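Side-chain contact in probable methyltransferase (Bordetella pertussis, PDB 3KTY), which probably transfers methyl groups from S-adenosyl-L-methionine to RNA, the chain here being the SpoU-type methyltransferase part of a longer protein: residues 84-89 against 103-108. Residues are numbered along the deposited sequence; the frame is centred on the assembly and turned at random.
Sequences LAFALT and REAAGL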
loop_
_atom_site.group_PDB
_atom_site.type_symbol
_atom_site.label_atom_id
_atom_site.label_comp_id
_atom_site.label_asym_id
_atom_site.label_seq_id
_atom_site.Cartn_x
_atom_site.Cartn_y
_atom_site.Cartn_z
ATOM N N LEU A 84 -21.125 -6.678 7.644
ATOM C CA LEU A 84 -20.434 -7.238 6.476
ATOM C C LEU A 84 -18.929 -7.331 6.768
ATOM O O LEU A 84 -18.246 -6.318 6.936
ATOM C CB LEU A 84 -20.688 -6.387 5.220
ATOM C CG LEU A 84 -19.909 -6.864 3.988
ATOM C CD1 LEU A 84 -20.265 -8.306 3.627
ATOM C CD2 LEU A 84 -20.074 -5.915 2.752
ATOM N N ALA A 85 -18.426 -8.552 6.865
ATOM C CA ALA A 85 -17.073 -8.740 7.305
ATOM C C ALA A 85 -16.309 -9.511 6.286
ATOM O O ALA A 85 -16.727 -10.592 5.898
ATOM C CB ALA A 85 -17.020 -9.448 8.639
ATOM N N PHE A 86 -15.180 -8.957 5.860
ATOM C CA PHE A 86 -14.298 -9.694 4.946
ATOM C C PHE A 86 -13.127 -10.349 5.647
ATOM O O PHE A 86 -12.386 -9.693 6.392
ATOM C CB PHE A 86 -13.767 -8.779 3.843
ATOM C CG PHE A 86 -14.815 -8.287 2.938
ATOM C CD1 PHE A 86 -15.175 -9.031 1.820
ATOM C CD2 PHE A 86 -15.463 -7.083 3.193
ATOM C CE1 PHE A 86 -16.151 -8.562 0.943
ATOM C CE2 PHE A 86 -16.449 -6.594 2.326
ATOM C CZ PHE A 86 -16.794 -7.338 1.206
ATOM N N ALA A 87 -12.967 -11.641 5.418
ATOM C CA ALA A 87 -11.737 -12.310 5.817
ATOM C C ALA A 87 -10.644 -12.040 4.760
ATOM O O ALA A 87 -10.713 -12.542 3.639
ATOM C CB ALA A 87 -11.970 -13.778 5.937
ATOM N N LEU A 88 -9.621 -11.284 5.131
ATOM C CA LEU A 88 -8.496 -11.016 4.232
ATOM C C LEU A 88 -7.382 -12.084 4.264
ATOM O O LEU A 88 -6.788 -12.377 5.308
ATOM C CB LEU A 88 -7.907 -9.647 4.563
ATOM C CG LEU A 88 -7.053 -9.045 3.450
ATOM C CD1 LEU A 88 -7.563 -9.524 2.116
ATOM C CD2 LEU A 88 -7.088 -7.545 3.514
ATOM N N THR A 89 -7.076 -12.654 3.114
ATOM C CA THR A 89 -6.057 -13.699 3.064
ATOM C C THR A 89 -4.979 -13.525 1.977
ATOM O O THR A 89 -5.056 -12.637 1.097
ATOM C CB THR A 89 -6.716 -15.043 2.831
ATOM O OG1 THR A 89 -7.105 -15.133 1.457
ATOM C CG2 THR A 89 -7.954 -15.197 3.714
ATOM N N ARG A 103 -10.478 -5.561 -4.585
ATOM C CA ARG A 103 -11.117 -4.495 -5.352
ATOM C C ARG A 103 -12.649 -4.724 -5.469
ATOM O O ARG A 103 -13.415 -3.805 -5.295
ATOM C CB ARG A 103 -10.419 -4.312 -6.704
ATOM C CG ARG A 103 -11.188 -3.526 -7.736
ATOM C CD ARG A 103 -10.643 -2.118 -7.985
ATOM N NE ARG A 103 -9.192 -1.913 -7.804
ATOM C CZ ARG A 103 -8.358 -1.487 -8.748
ATOM N NH1 ARG A 103 -8.806 -1.266 -9.988
ATOM N NH2 ARG A 103 -7.080 -1.264 -8.456
ATOM N N GLU A 104 -13.051 -5.959 -5.754
ATOM C CA GLU A 104 -14.447 -6.379 -5.648
ATOM C C GLU A 104 -14.991 -6.177 -4.211
ATOM O O GLU A 104 -16.103 -5.693 -4.001
ATOM C CB GLU A 104 -14.592 -7.839 -6.127
ATOM C CG GLU A 104 -14.149 -8.027 -7.586
ATOM C CD GLU A 104 -13.796 -9.469 -7.987
ATOM O OE1 GLU A 104 -13.226 -10.221 -7.170
ATOM O OE2 GLU A 104 -14.071 -9.841 -9.147
ATOM N N ALA A 105 -14.183 -6.506 -3.225
ATOM C CA ALA A 105 -14.631 -6.460 -1.867
ATOM C C ALA A 105 -14.905 -5.006 -1.480
ATOM O O ALA A 105 -15.957 -4.677 -0.890
ATOM C CB ALA A 105 -13.644 -7.162 -0.945
ATOM N N ALA A 106 -14.003 -4.121 -1.869
ATOM C CA ALA A 106 -14.214 -2.687 -1.659
ATOM C C ALA A 106 -15.506 -2.152 -2.298
ATOM O O ALA A 106 -16.248 -1.404 -1.664
ATOM C CB ALA A 106 -13.019 -1.892 -2.130
ATOM N N GLY A 107 -15.784 -2.536 -3.543
ATOM C CA GLY A 107 -17.052 -2.167 -4.179
ATOM C C GLY A 107 -18.310 -2.647 -3.419
ATOM O O GLY A 107 -19.269 -1.886 -3.232
ATOM N N LEU A 108 -18.294 -3.907 -2.990
ATOM C CA LEU A 108 -19.330 -4.466 -2.105
ATOM C C LEU A 108 -19.458 -3.665 -0.816
ATOM O O LEU A 108 -20.544 -3.341 -0.405
ATOM C CB LEU A 108 -18.986 -5.885 -1.749
ATOM C CG LEU A 108 -19.000 -6.824 -2.934
ATOM C CD1 LEU A 108 -18.343 -8.150 -2.543
ATOM C CD2 LEU A 108 -20.457 -6.997 -3.392
#
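Phe86 and Ala105 form the heart of this contact, a compact example of how one aromatic ring can seat a helix on a beta sheet. The Ala105 methyl group lies over one face of the ring, displaced toward its rim: CB sits 3.8 Å from the centroid of the Phe86 ring, 25° off the normal, which makes a CH-pi contact. Its closest approach is to the rim, Ala105 CB to Phe86 CE1 at 3.4 Å. Leu108, one helical turn further on, meets the same ring differently, its CB lying near the ring plane at the edge, 4.0 Å from Phe86 CZ. Two successive turns thus hold a face and an edge of one ring. CB of Phe86 already points at the helix, and with CG anti to the carbonyl carbon (chi1 -65°) the ring presents that face to Ala105. Beside it Leu84, two residues earlier on the same side of the strand, adds a loose van der Waals contact, its CD2 methyl 4.1 Å from the carbonyl O of Leu108. The CA atoms of Phe86 and Ala105 are 7.5 Å apart, against 9.1 Å for those of Leu84 and Leu108, and the short side chain of Ala105 is consistent with the closer approach.

Farther out, Phe86 also packs on Ile123 and Arg142, which belong to the strands on either side of 84-89, and backbone hydrogen bonds tie Leu84 and Phe86 to Ala122. The helix is flanked by helix 157-172, against which Ala106 packs, while Arg103 forms salt bridges with Glu167 of its own chain and Glu167 of the second subunit. Strand and helix run almost antiparallel, at 169°, with the axes of the two short segments approaching to 10.2 Å, as in the helix-on-parallel-sheet layering of the alpha-beta-alpha sandwich of this SpoU-family methyltransferase domain.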